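PDB 6IA8: tRNA uridine(34) acetyltransferase from Methanocaldococcus infernus, which uses acetyl-CoA and S-adenosyl-L-methionine, with a [4Fe-4S] cluster, to form 5-(carboxymethyl)uridine at the wobble position 34 of tRNAs. Local coordinates for residues M281-K286 / W329-S333; E478-K482 / M514-L518; I224-R230 / M256-S262; Q175-T180 / I496-E500; H447-W451 / V462-H466. The contacts are given in a common frame with arbitrary orientation. Numbering follows the deposited sequence.

Contact 1 (M281-K286 / W329-S333)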
# COMPACT_ATOMS: atom_id res chain seq x y z
N MET A 281 -11.70 -5.11 -4.90
CA MET A 281 -11.46 -3.67 -4.94
C MET A 281 -10.35 -3.23 -3.97
O MET A 281 -10.56 -2.34 -3.14
CB MET A 281 -12.75 -2.93 -4.68
CG MET A 281 -13.95 -3.53 -5.31
SD MET A 281 -14.01 -3.46 -7.14
CE MET A 281 -14.74 -1.84 -7.43
N PRO A 282 -9.16 -3.78 -4.10
CA PRO A 282 -8.05 -3.33 -3.25
C PRO A 282 -7.63 -1.91 -3.60
O PRO A 282 -7.84 -1.45 -4.72
CB PRO A 282 -6.92 -4.30 -3.59
CG PRO A 282 -7.18 -4.68 -5.04
CD PRO A 282 -8.73 -4.75 -5.12
N ASP A 283 -6.99 -1.25 -2.62
CA ASP A 283 -6.41 0.07 -2.85
C ASP A 283 -5.12 -0.01 -3.66
O ASP A 283 -4.76 0.96 -4.34
CB ASP A 283 -6.10 0.77 -1.53
CG ASP A 283 -7.31 0.95 -0.65
OD1 ASP A 283 -8.30 1.44 -1.17
OD2 ASP A 283 -7.23 0.57 0.56
N MET A 284 -4.40 -1.12 -3.54
CA MET A 284 -3.05 -1.22 -4.08
C MET A 284 -2.85 -2.67 -4.47
O MET A 284 -3.45 -3.57 -3.86
CB MET A 284 -2.02 -0.75 -3.03
CG MET A 284 -0.60 -0.94 -3.39
SD MET A 284 0.48 -0.40 -2.04
CE MET A 284 -0.49 0.89 -1.24
N VAL A 285 -2.02 -2.90 -5.49
CA VAL A 285 -1.65 -4.26 -5.86
C VAL A 285 -0.16 -4.30 -6.12
O VAL A 285 0.42 -3.33 -6.62
CB VAL A 285 -2.42 -4.75 -7.10
CG1 VAL A 285 -3.93 -4.88 -6.80
CG2 VAL A 285 -2.15 -3.84 -8.29
N LYS A 286 0.46 -5.43 -5.77
CA LYS A 286 1.88 -5.71 -6.02
C LYS A 286 1.91 -6.96 -6.90
O LYS A 286 1.38 -8.00 -6.50
CB LYS A 286 2.61 -5.94 -4.70
CG LYS A 286 4.12 -6.20 -4.85
CD LYS A 286 4.75 -6.64 -3.52
CE LYS A 286 5.49 -5.52 -2.82
NZ LYS A 286 4.59 -4.61 -2.05
N TRP A 329 -8.24 4.75 -8.94
CA TRP A 329 -8.10 4.71 -7.49
C TRP A 329 -7.16 3.62 -7.02
O TRP A 329 -7.01 3.45 -5.80
CB TRP A 329 -9.45 4.54 -6.81
CG TRP A 329 -10.42 3.60 -7.49
CD1 TRP A 329 -11.37 3.94 -8.42
CD2 TRP A 329 -10.57 2.20 -7.26
NE1 TRP A 329 -12.11 2.82 -8.78
CE2 TRP A 329 -11.62 1.74 -8.11
CE3 TRP A 329 -9.88 1.28 -6.48
CZ2 TRP A 329 -12.00 0.40 -8.17
CZ3 TRP A 329 -10.28 -0.07 -6.54
CH2 TRP A 329 -11.33 -0.48 -7.37
N VAL A 330 -6.50 2.90 -7.94
CA VAL A 330 -5.60 1.81 -7.59
C VAL A 330 -4.17 2.30 -7.68
O VAL A 330 -3.78 2.95 -8.66
CB VAL A 330 -5.81 0.58 -8.48
CG1 VAL A 330 -4.78 -0.48 -8.17
CG2 VAL A 330 -7.22 -0.01 -8.25
N ARG A 331 -3.38 1.97 -6.66
CA ARG A 331 -1.97 2.30 -6.65
C ARG A 331 -1.19 1.01 -6.89
O ARG A 331 -1.55 -0.03 -6.36
CB ARG A 331 -1.56 2.94 -5.32
CG ARG A 331 -0.12 3.45 -5.28
CD ARG A 331 0.30 3.71 -3.84
NE ARG A 331 0.17 5.11 -3.45
CZ ARG A 331 0.11 5.54 -2.20
NH1 ARG A 331 0.14 4.68 -1.19
NH2 ARG A 331 -0.01 6.84 -1.94
N THR A 332 -0.15 1.07 -7.69
CA THR A 332 0.63 -0.12 -8.01
C THR A 332 2.06 0.06 -7.52
O THR A 332 2.55 1.18 -7.38
CB THR A 332 0.64 -0.38 -9.52
OG1 THR A 332 1.02 -1.74 -9.77
CG2 THR A 332 1.62 0.54 -10.22
N SER A 333 2.72 -1.06 -7.25
CA SER A 333 4.13 -1.05 -6.89
C SER A 333 4.98 -1.06 -8.15
O SER A 333 4.59 -1.60 -9.19
CB SER A 333 4.48 -2.27 -6.04
OG SER A 333 3.72 -2.28 -4.85
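Adjacent parallel strands are joined by backbone hydrogen bonds, as 281-286 and 329-333 illustrate in a radical SAM sheet: they run 18° apart at the end of its seven parallel strands, 331-332 being the outermost. Met281 opens the contact beside an indole: its CE lies 3.6 Å from CZ2 of Trp329, and its SD, 5.3 Å from the centroid of the six-membered ring, makes an oblique Met-aromatic contact. The carbonyl of Pro282 meets the edge of the same ring, Pro282 O to Trp329 CZ3 3.3 Å. Asp283 starts the pairing by accepting from Arg331 N at its O (2.9 Å), while its carboxylate turns to Arg444, a residue of the acetyltransferase domain. Met284 is bridged with Arg331, their CA atoms 4.5 Å apart and their side chains on one face, where Met284 CE meets the edge of the guanidinium. That arginine extends toward Gln445, a probable acetyl-CoA-binding residue. On the other face Val285 pairs with Thr332; Val285 N donates to Arg331 O (3.0 Å), and Val285 O receives a weak hydrogen bond from Ser333 N (3.3 Å). Lys286, salt-bridged to Glu214, ends the segment with NZ 3.7 Å from Ser333 OG.

Contact 2 (E478-K482 / M514-L518)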
# COMPACT_ATOMS: atom_id res chain seq x y z
N GLU A 478 -15.39 16.02 4.92
CA GLU A 478 -16.29 16.33 6.02
C GLU A 478 -17.65 16.78 5.51
O GLU A 478 -18.69 16.37 6.05
CB GLU A 478 -15.67 17.40 6.92
CG GLU A 478 -14.39 16.89 7.62
CD GLU A 478 -13.61 17.99 8.29
OE1 GLU A 478 -14.08 19.14 8.32
OE2 GLU A 478 -12.51 17.71 8.78
N ARG A 479 -17.67 17.62 4.47
CA ARG A 479 -18.94 18.08 3.90
C ARG A 479 -19.74 16.91 3.35
O ARG A 479 -20.95 16.79 3.59
CB ARG A 479 -18.70 19.11 2.80
CG ARG A 479 -19.95 19.73 2.25
CD ARG A 479 -19.70 20.49 0.95
NE ARG A 479 -19.42 19.59 -0.17
CZ ARG A 479 -20.35 18.92 -0.83
NH1 ARG A 479 -21.63 19.03 -0.49
NH2 ARG A 479 -20.01 18.13 -1.84
N ILE A 480 -19.08 16.02 2.59
CA ILE A 480 -19.78 14.89 2.01
C ILE A 480 -20.33 14.00 3.11
O ILE A 480 -21.49 13.57 3.07
CB ILE A 480 -18.85 14.10 1.07
CG1 ILE A 480 -18.54 14.95 -0.16
CG2 ILE A 480 -19.46 12.76 0.71
CD1 ILE A 480 -17.52 14.32 -1.11
N ALA A 481 -19.49 13.69 4.12
CA ALA A 481 -19.91 12.81 5.20
C ALA A 481 -21.15 13.34 5.88
O ALA A 481 -22.09 12.59 6.15
CB ALA A 481 -18.78 12.64 6.21
N LYS A 482 -21.18 14.65 6.14
CA LYS A 482 -22.25 15.23 6.93
C LYS A 482 -23.48 15.53 6.08
O LYS A 482 -24.61 15.19 6.46
CB LYS A 482 -21.76 16.51 7.63
CG LYS A 482 -22.86 17.24 8.44
CD LYS A 482 -22.28 18.45 9.16
CE LYS A 482 -23.28 19.01 10.19
NZ LYS A 482 -22.70 20.14 10.95
N MET A 514 -7.90 9.27 14.74
CA MET A 514 -8.06 10.69 14.99
C MET A 514 -9.47 11.02 14.54
O MET A 514 -9.88 10.63 13.44
CB MET A 514 -7.04 11.53 14.21
CG MET A 514 -5.61 11.30 14.66
SD MET A 514 -5.33 11.64 16.40
CE MET A 514 -5.50 13.47 16.39
N GLY A 515 -10.24 11.65 15.40
CA GLY A 515 -11.66 11.82 15.15
C GLY A 515 -12.14 13.24 15.31
O GLY A 515 -11.55 14.04 16.05
N LYS A 516 -13.23 13.55 14.62
CA LYS A 516 -13.92 14.83 14.76
C LYS A 516 -15.42 14.61 14.71
O LYS A 516 -15.91 13.83 13.90
CB LYS A 516 -13.52 15.81 13.66
CG LYS A 516 -14.21 17.16 13.75
CD LYS A 516 -13.99 18.01 12.50
CE LYS A 516 -12.60 18.61 12.48
NZ LYS A 516 -12.39 19.44 11.27
N GLU A 517 -16.15 15.32 15.57
CA GLU A 517 -17.61 15.33 15.54
C GLU A 517 -18.06 16.30 14.46
O GLU A 517 -17.59 17.44 14.39
CB GLU A 517 -18.18 15.73 16.90
CG GLU A 517 -19.53 15.12 17.20
CD GLU A 517 -19.45 13.65 17.53
OE1 GLU A 517 -18.33 13.14 17.73
OE2 GLU A 517 -20.51 12.99 17.58
N LEU A 518 -18.96 15.84 13.60
CA LEU A 518 -19.48 16.68 12.53
C LEU A 518 -20.78 17.38 13.01
O LEU A 518 -21.08 18.48 12.60
CB LEU A 518 -19.75 15.85 11.28
CG LEU A 518 -18.55 15.07 10.75
CD1 LEU A 518 -18.99 14.16 9.63
CD2 LEU A 518 -17.45 16.01 10.27
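A chain terminus can be tied down by a few side chains of one neighbouring helix, and Leu518, the last residue here, illustrates how. It buries more of its surface in this contact than any other residue, pushing its branched end against the helix: Leu518 CD1 packs 3.7 Å from Ala481 CB, and Leu518 CD2 lies 4.0 Å from Glu478 CB. The same residue also makes a polar contact: Lys482, fully extended with all four chi angles t, donates a hydrogen bond from NZ to Leu518 O (2.8 Å). Glu478, one helical turn before Lys482, supplies the second polar link. Glu478 OE2 forms a salt bridge with Lys516 NZ at 3.0 Å, and the longer approach of NZ to OE1, 3.4 Å, is a weak hydrogen bond. Neither charge depends on this pair alone: Glu478 OE2 also bonds to Tyr507, and Lys516 NZ to the carbonyl of Leu505. Helix 469-484 lying against 513-517, the last strand of the chain, is the alpha/beta layering of the GNAT acetyltransferase fold.

Contact 3 (I224-R230 / M256-S262). With SO4 (sulfate ion), chain C.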
# COMPACT_ATOMS: atom_id res chain seq x y z
N ILE A 224 -6.31 -22.96 -8.02
CA ILE A 224 -4.89 -22.62 -8.07
C ILE A 224 -4.29 -22.63 -6.68
O ILE A 224 -3.18 -23.13 -6.47
CB ILE A 224 -4.71 -21.24 -8.74
CG1 ILE A 224 -5.43 -21.18 -10.10
CG2 ILE A 224 -3.24 -20.89 -8.89
CD1 ILE A 224 -5.03 -22.23 -11.06
N LEU A 225 -5.00 -22.05 -5.70
CA LEU A 225 -4.49 -22.01 -4.33
C LEU A 225 -4.28 -23.42 -3.78
O LEU A 225 -3.24 -23.71 -3.18
CB LEU A 225 -5.45 -21.23 -3.44
CG LEU A 225 -5.67 -19.77 -3.85
CD1 LEU A 225 -6.78 -19.12 -3.05
CD2 LEU A 225 -4.35 -18.96 -3.70
N LYS A 226 -5.26 -24.31 -3.99
CA LYS A 226 -5.13 -25.68 -3.51
C LYS A 226 -4.05 -26.42 -4.28
O LYS A 226 -3.25 -27.16 -3.70
CB LYS A 226 -6.46 -26.41 -3.64
CG LYS A 226 -7.55 -25.95 -2.70
N LEU A 227 -3.99 -26.20 -5.60
CA LEU A 227 -3.01 -26.90 -6.43
C LEU A 227 -1.59 -26.58 -5.98
O LEU A 227 -0.70 -27.45 -5.99
CB LEU A 227 -3.22 -26.51 -7.89
CG LEU A 227 -2.59 -27.30 -9.01
CD1 LEU A 227 -3.12 -28.72 -9.08
CD2 LEU A 227 -2.84 -26.53 -10.31
N CYS A 228 -1.35 -25.36 -5.55
CA CYS A 228 -0.03 -24.95 -5.08
C CYS A 228 0.11 -25.11 -3.57
O CYS A 228 1.12 -24.69 -3.00
CB CYS A 228 0.23 -23.49 -5.48
SG CYS A 228 0.10 -23.23 -7.28
N LYS A 229 -0.87 -25.71 -2.92
CA LYS A 229 -0.82 -25.96 -1.48
C LYS A 229 -0.56 -24.67 -0.71
O LYS A 229 0.27 -24.61 0.21
CB LYS A 229 0.22 -27.04 -1.16
CG LYS A 229 -0.17 -28.39 -1.74
CD LYS A 229 0.87 -29.48 -1.53
CE LYS A 229 0.43 -30.76 -2.25
NZ LYS A 229 1.43 -31.86 -2.20
N ARG A 230 -1.29 -23.62 -1.09
CA ARG A 230 -1.31 -22.39 -0.30
C ARG A 230 -2.23 -22.57 0.91
O ARG A 230 -3.14 -23.41 0.92
CB ARG A 230 -1.76 -21.21 -1.15
CG ARG A 230 -1.10 -21.09 -2.51
CD ARG A 230 0.42 -20.93 -2.44
NE ARG A 230 0.83 -19.71 -1.75
CZ ARG A 230 2.02 -19.14 -1.87
NH1 ARG A 230 2.93 -19.67 -2.67
NH2 ARG A 230 2.30 -18.02 -1.20
N MET A 256 0.16 -12.94 -8.11
CA MET A 256 1.18 -13.65 -8.89
C MET A 256 0.58 -14.21 -10.17
O MET A 256 0.02 -15.32 -10.17
CB MET A 256 1.80 -14.78 -8.06
CG MET A 256 2.86 -14.34 -7.07
SD MET A 256 3.87 -15.75 -6.58
CE MET A 256 2.65 -16.85 -5.92
N PRO A 257 0.70 -13.50 -11.29
CA PRO A 257 0.34 -14.10 -12.57
C PRO A 257 1.19 -15.34 -12.83
O PRO A 257 2.33 -15.46 -12.37
CB PRO A 257 0.63 -13.00 -13.60
CG PRO A 257 0.72 -11.73 -12.79
CD PRO A 257 1.25 -12.14 -11.43
N GLY A 258 0.62 -16.28 -13.59
CA GLY A 258 1.37 -17.42 -14.10
C GLY A 258 1.64 -18.52 -13.09
O GLY A 258 2.62 -19.27 -13.21
N MET A 259 0.77 -18.65 -12.09
CA MET A 259 0.88 -19.75 -11.15
C MET A 259 0.47 -21.07 -11.81
O MET A 259 -0.21 -21.08 -12.83
CB MET A 259 -0.01 -19.51 -9.93
CG MET A 259 0.50 -18.39 -9.03
SD MET A 259 -0.65 -18.00 -7.74
CE MET A 259 -0.46 -19.40 -6.62
N PRO A 260 0.88 -22.20 -11.23
CA PRO A 260 0.46 -23.50 -11.78
C PRO A 260 -1.05 -23.57 -11.88
O PRO A 260 -1.78 -23.16 -10.98
CB PRO A 260 1.00 -24.51 -10.76
CG PRO A 260 2.20 -23.83 -10.15
CD PRO A 260 1.87 -22.34 -10.14
N GLY A 261 -1.52 -24.08 -13.01
CA GLY A 261 -2.94 -24.21 -13.23
C GLY A 261 -3.60 -23.02 -13.88
O GLY A 261 -4.76 -23.13 -14.32
N SER A 262 -2.89 -21.91 -13.99
CA SER A 262 -3.48 -20.70 -14.55
C SER A 262 -3.15 -20.59 -16.03
O SER A 262 -2.56 -21.48 -16.65
CB SER A 262 -2.99 -19.48 -13.78
OG SER A 262 -3.88 -18.37 -13.95
S SO4 C . -0.06 -18.78 1.71
O1 SO4 C . -1.32 -18.83 2.45
O2 SO4 C . -0.26 -18.18 0.39
O3 SO4 C . 0.91 -18.00 2.46
O4 SO4 C . 0.44 -20.14 1.55
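In the radical SAM core, the turn after one strand can cradle the end of an earlier helix; here loop 256-262, following strand 250-255, receives helix 222-227. The principal bump is Ile224. Ile224 CD1 presses into the type II beta turn from Met259 to Ser262, 3.4 Å from Pro260 O and 3.3 Å from Gly261 C, while Ile224 CG2 rests 3.7 Å from Met259 CB. Leu227 CD2 sits alongside, 3.7 Å from Gly261 CA. The hollow exists because Gly261 lacks a side chain: a CB there would clash with both Ile224 CD1 and Leu227 CD2. Next along, Cys228 SG touches both Pro260 CD (3.5 Å) and Met259 CE (3.9 Å). No hydrogen bond crosses this interface. A Schellman motif with Lys229 at C-prime ends the helix and turns the chain toward Arg230, whose guanidinium has Met256 CE over one face. At the guanidinium edge, Arg230 NE and NH2 donate to O2 of a sulfate, at 2.8 and 3.0 Å.

Contact 4 (Q175-T180 / I496-E500)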
# COMPACT_ATOMS: atom_id res chain seq x y z
N GLN A 175 5.55 5.25 20.70
CA GLN A 175 4.63 5.86 19.74
C GLN A 175 4.44 7.34 20.06
O GLN A 175 4.49 8.19 19.17
CB GLN A 175 3.29 5.11 19.76
CG GLN A 175 3.38 3.73 19.16
CD GLN A 175 2.14 2.89 19.41
OE1 GLN A 175 1.48 3.08 20.42
NE2 GLN A 175 1.84 1.94 18.51
N LYS A 176 4.25 7.66 21.34
CA LYS A 176 4.02 9.05 21.73
C LYS A 176 5.24 9.89 21.41
O LYS A 176 5.12 10.99 20.87
CB LYS A 176 3.69 9.12 23.22
CG LYS A 176 3.37 10.50 23.74
N ILE A 177 6.42 9.38 21.74
CA ILE A 177 7.65 10.10 21.43
C ILE A 177 7.76 10.34 19.93
O ILE A 177 8.16 11.42 19.49
CB ILE A 177 8.87 9.33 21.96
CG1 ILE A 177 8.86 9.30 23.49
CG2 ILE A 177 10.16 9.94 21.39
CD1 ILE A 177 9.87 8.33 24.10
N ASN A 178 7.43 9.32 19.13
CA ASN A 178 7.62 9.42 17.68
C ASN A 178 6.72 10.49 17.05
O ASN A 178 7.04 10.99 15.97
CB ASN A 178 7.36 8.07 17.02
CG ASN A 178 7.73 8.05 15.57
OD1 ASN A 178 6.88 8.08 14.71
ND2 ASN A 178 9.00 8.03 15.30
N GLU A 179 5.63 10.88 17.71
CA GLU A 179 4.71 11.85 17.12
C GLU A 179 5.41 13.16 16.81
O GLU A 179 4.96 13.89 15.92
CB GLU A 179 3.52 12.12 18.05
CG GLU A 179 2.63 10.92 18.26
CD GLU A 179 1.43 11.19 19.10
OE1 GLU A 179 1.20 12.36 19.37
OE2 GLU A 179 0.73 10.23 19.49
N THR A 180 6.51 13.48 17.53
CA THR A 180 7.26 14.72 17.32
C THR A 180 8.75 14.48 17.12
O THR A 180 9.56 15.40 17.30
CB THR A 180 7.05 15.68 18.50
OG1 THR A 180 7.47 15.04 19.70
CG2 THR A 180 5.59 16.06 18.66
N ILE A 496 1.37 7.21 13.03
CA ILE A 496 1.80 7.75 14.32
C ILE A 496 2.35 9.16 14.15
O ILE A 496 2.01 10.07 14.91
CB ILE A 496 2.83 6.81 14.97
CG1 ILE A 496 2.18 5.44 15.24
CG2 ILE A 496 3.40 7.43 16.22
CD1 ILE A 496 3.18 4.29 15.39
N GLY A 497 3.21 9.35 13.14
CA GLY A 497 3.86 10.63 12.93
C GLY A 497 3.05 11.66 12.19
O GLY A 497 3.56 12.74 11.90
N VAL A 498 1.79 11.37 11.90
CA VAL A 498 0.89 12.30 11.22
C VAL A 498 -0.22 12.81 12.14
O VAL A 498 -0.99 13.70 11.73
CB VAL A 498 0.27 11.65 9.96
CG1 VAL A 498 -0.42 12.70 9.08
CG2 VAL A 498 1.29 10.87 9.17
N ARG A 499 -0.35 12.26 13.34
CA ARG A 499 -1.43 12.66 14.23
C ARG A 499 -1.43 14.17 14.43
O ARG A 499 -2.49 14.80 14.47
CB ARG A 499 -1.30 11.91 15.56
CG ARG A 499 -1.53 10.39 15.39
CD ARG A 499 -1.24 9.61 16.68
NE ARG A 499 -1.58 8.20 16.53
CZ ARG A 499 -1.11 7.23 17.31
NH1 ARG A 499 -0.27 7.51 18.29
NH2 ARG A 499 -1.47 5.97 17.08
N GLU A 500 -0.23 14.75 14.55
CA GLU A 500 -0.12 16.19 14.80
C GLU A 500 -0.79 16.98 13.68
O GLU A 500 -1.42 18.01 13.93
CB GLU A 500 1.35 16.60 14.94
CG GLU A 500 1.56 17.94 15.62
CD GLU A 500 1.00 17.97 17.03
OE1 GLU A 500 -0.00 18.67 17.26
OE2 GLU A 500 1.57 17.29 17.91
O HOH W 1 2.31 13.25 14.90
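Where two catalytic domains meet, extended side-chain conformations can carry charges across the junction, as Glu179 illustrates. With chi1 m and chi2 t, Glu179 stretches along the junction, so that its CG passes 3.5 Å from Ile496 O and its OE2 reaches NH1 of Arg499 at 3.1 Å in a hydrogen-bonded salt bridge. Arg499 answers with an equally drawn-out chain, chi1 m and the next two angles t, and offers the edge of its guanidinium. The other carboxylate oxygen, Glu179 OE1, is taken by Arg503, one turn further along the same helix. In this way the C-terminal region of helix 171-178, part of the radical SAM core, is joined to the start of helix 499-504 in the GNAT acetyltransferase domain, whose Tyr502 probably contacts acetyl-CoA. Ile496, in its m, t rotamer, wedges CG2 to 3.2 Å from Gln175 O while CD1 lies 3.8 Å from Gln175 CG. The amide of Gln175 is directed elsewhere, to Lys207 O, and Asn178, at chi1 t, is held by Cys185 and comes no closer than 3.8 Å, from OD1 to Ile496 CG2. The backbones draw together at Gly497, whose CA is 4.4 Å from that of Glu179. Water 1 bridges them, donating to Glu179 O (2.9 Å) and Ile496 O (3.2 Å) and accepting from Glu500 N (3.0 Å).

Contact 5 (H447-W451 / V462-H466). With SO4 (sulfate ion), chain E.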
# COMPACT_ATOMS: atom_id res chain seq x y z
N HIS A 447 -3.36 11.58 0.98
CA HIS A 447 -2.00 11.66 0.46
C HIS A 447 -1.86 12.87 -0.45
O HIS A 447 -2.60 13.00 -1.42
CB HIS A 447 -1.66 10.40 -0.32
CG HIS A 447 -0.20 10.25 -0.61
ND1 HIS A 447 0.67 9.63 0.26
CD2 HIS A 447 0.56 10.69 -1.64
CE1 HIS A 447 1.90 9.67 -0.23
NE2 HIS A 447 1.86 10.30 -1.39
N VAL A 448 -0.97 13.78 -0.09
CA VAL A 448 -0.61 14.92 -0.93
C VAL A 448 0.81 14.67 -1.42
O VAL A 448 1.73 14.53 -0.61
CB VAL A 448 -0.68 16.24 -0.14
CG1 VAL A 448 -0.21 17.43 -1.04
CG2 VAL A 448 -2.04 16.46 0.42
N PHE A 449 0.99 14.57 -2.74
CA PHE A 449 2.30 14.23 -3.30
C PHE A 449 3.27 15.39 -3.10
O PHE A 449 2.98 16.52 -3.49
CB PHE A 449 2.18 13.86 -4.79
CG PHE A 449 1.56 12.51 -5.01
CD1 PHE A 449 2.30 11.35 -4.83
CD2 PHE A 449 0.23 12.38 -5.39
CE1 PHE A 449 1.75 10.10 -5.00
CE2 PHE A 449 -0.34 11.12 -5.57
CZ PHE A 449 0.41 9.98 -5.37
N GLY A 450 4.39 15.12 -2.43
CA GLY A 450 5.21 16.20 -1.92
C GLY A 450 6.58 16.34 -2.54
O GLY A 450 6.74 16.12 -3.74
N TRP A 451 7.56 16.73 -1.72
CA TRP A 451 8.93 16.93 -2.17
C TRP A 451 9.45 15.73 -2.93
O TRP A 451 9.07 14.58 -2.66
CB TRP A 451 9.77 17.21 -0.92
CG TRP A 451 11.24 17.38 -1.13
CD1 TRP A 451 11.94 18.55 -1.14
CD2 TRP A 451 12.19 16.34 -1.36
NE1 TRP A 451 13.27 18.30 -1.36
CE2 TRP A 451 13.45 16.95 -1.50
CE3 TRP A 451 12.10 14.95 -1.46
CZ2 TRP A 451 14.62 16.22 -1.74
CZ3 TRP A 451 13.25 14.23 -1.70
CH2 TRP A 451 14.50 14.86 -1.83
N VAL A 462 10.62 19.79 -6.44
CA VAL A 462 9.19 20.10 -6.75
C VAL A 462 8.22 19.52 -5.60
O VAL A 462 8.45 18.36 -5.21
CB VAL A 462 8.82 19.44 -8.12
CG1 VAL A 462 8.95 17.93 -8.01
CG2 VAL A 462 7.44 19.86 -8.61
N SER A 463 7.23 20.30 -5.06
CA SER A 463 6.26 19.89 -3.97
C SER A 463 4.88 20.54 -4.02
O SER A 463 4.75 21.69 -4.40
CB SER A 463 6.81 20.18 -2.56
OG SER A 463 5.82 20.04 -1.55
N TRP A 464 3.87 19.79 -3.58
CA TRP A 464 2.45 20.23 -3.61
C TRP A 464 1.88 20.21 -2.18
O TRP A 464 0.70 20.31 -1.99
CB TRP A 464 1.65 19.37 -4.62
CG TRP A 464 2.49 19.24 -5.83
CD1 TRP A 464 3.52 18.39 -6.00
CD2 TRP A 464 2.46 20.07 -6.97
NE1 TRP A 464 4.14 18.65 -7.17
CE2 TRP A 464 3.50 19.68 -7.78
CE3 TRP A 464 1.65 21.10 -7.38
CZ2 TRP A 464 3.74 20.27 -8.98
CZ3 TRP A 464 1.88 21.67 -8.56
CH2 TRP A 464 2.92 21.27 -9.35
N GLN A 465 2.74 20.10 -1.18
CA GLN A 465 2.28 20.12 0.26
C GLN A 465 2.45 21.55 0.75
O GLN A 465 3.30 22.29 0.30
CB GLN A 465 3.00 19.10 1.20
CG GLN A 465 2.63 17.64 0.97
CD GLN A 465 3.54 16.67 1.72
OE1 GLN A 465 4.43 17.11 2.42
NE2 GLN A 465 3.33 15.37 1.56
N HIS A 466 1.64 21.87 1.71
CA HIS A 466 1.59 23.22 2.26
C HIS A 466 0.96 24.21 1.28
O HIS A 466 1.10 25.43 1.46
CB HIS A 466 2.99 23.69 2.67
CG HIS A 466 3.79 22.65 3.39
ND1 HIS A 466 3.21 21.68 4.18
CD2 HIS A 466 5.12 22.42 3.42
CE1 HIS A 466 4.15 20.90 4.68
NE2 HIS A 466 5.32 21.32 4.23
S SO4 E . 5.43 10.93 -2.00
O1 SO4 E . 4.05 11.33 -1.81
O2 SO4 E . 6.18 12.06 -2.54
O3 SO4 E . 6.01 10.53 -0.73
O4 SO4 E . 5.48 9.80 -2.93
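Gln465 NE2 donates to Val448 O at 2.8 Å, the strongest hydrogen bond between 447-451 and 462-466 and an example of a side-chain amide bonding the carbonyl of the last residue of a strand. A weak hydrogen bond runs from Trp464 N to Phe449 O, 3.4 Å. The loop also braces itself: Ser463 OG accepts from Gln465 N at 3.1 Å, an ST turn. On 447-451, His447 NE2 makes a very short 2.5 Å hydrogen bond to O1 of a sulfate, probably from the crystallisation liquor, and Phe449 CD1 lies 3.5 Å from the same oxygen. Around these bonds the packing is close but uneven. Val448 CG1 fits against the loop, 3.5 Å from Gln465 CG and 3.2 Å from Trp464 O, and the Trp464 ring turns its edge to Phe449 O, with CD1 3.2 Å away. Gly450 lets the two backbones approach to 4.3 Å between its CA and that of Ser463; a CB on it would collide with Gln465 CD. Beyond it, Trp451 CA makes a CA-H...O contact of 3.4 Å with Val462 O. His447 and Val448 belong to the probable acetyl-CoA site, with Gly470 next to Val448 and Lys134 of the radical SAM part near Gln465. A central strand leading into the probable acetyl-CoA pocket, ahead of the helix that carries Gly470, is characteristic of the GNAT fold.

Burial and chemistry vary together only loosely here. Contacts 1 and 4 are buried, yet one relies on parallel backbone pairing and the other on a salt bridge and a bridging water. Contacts 2 and 5 lie at the surface and reach the same mixed acetyltransferase sheet; contact 2 is fastened by lysines, contact 5 by an amide and backbone carbonyls. Contact 3, partly buried, is apolar across its interface and lies on the far side of the chain's centre from contacts 2, 4 and 5. Two pairs touch: Arg331 NH2 of contact 1 is 3.6 Å from His447 ND1 of contact 5, and Met514 CE of contact 2 packs 3.8 Å from Arg499 O of contact 4.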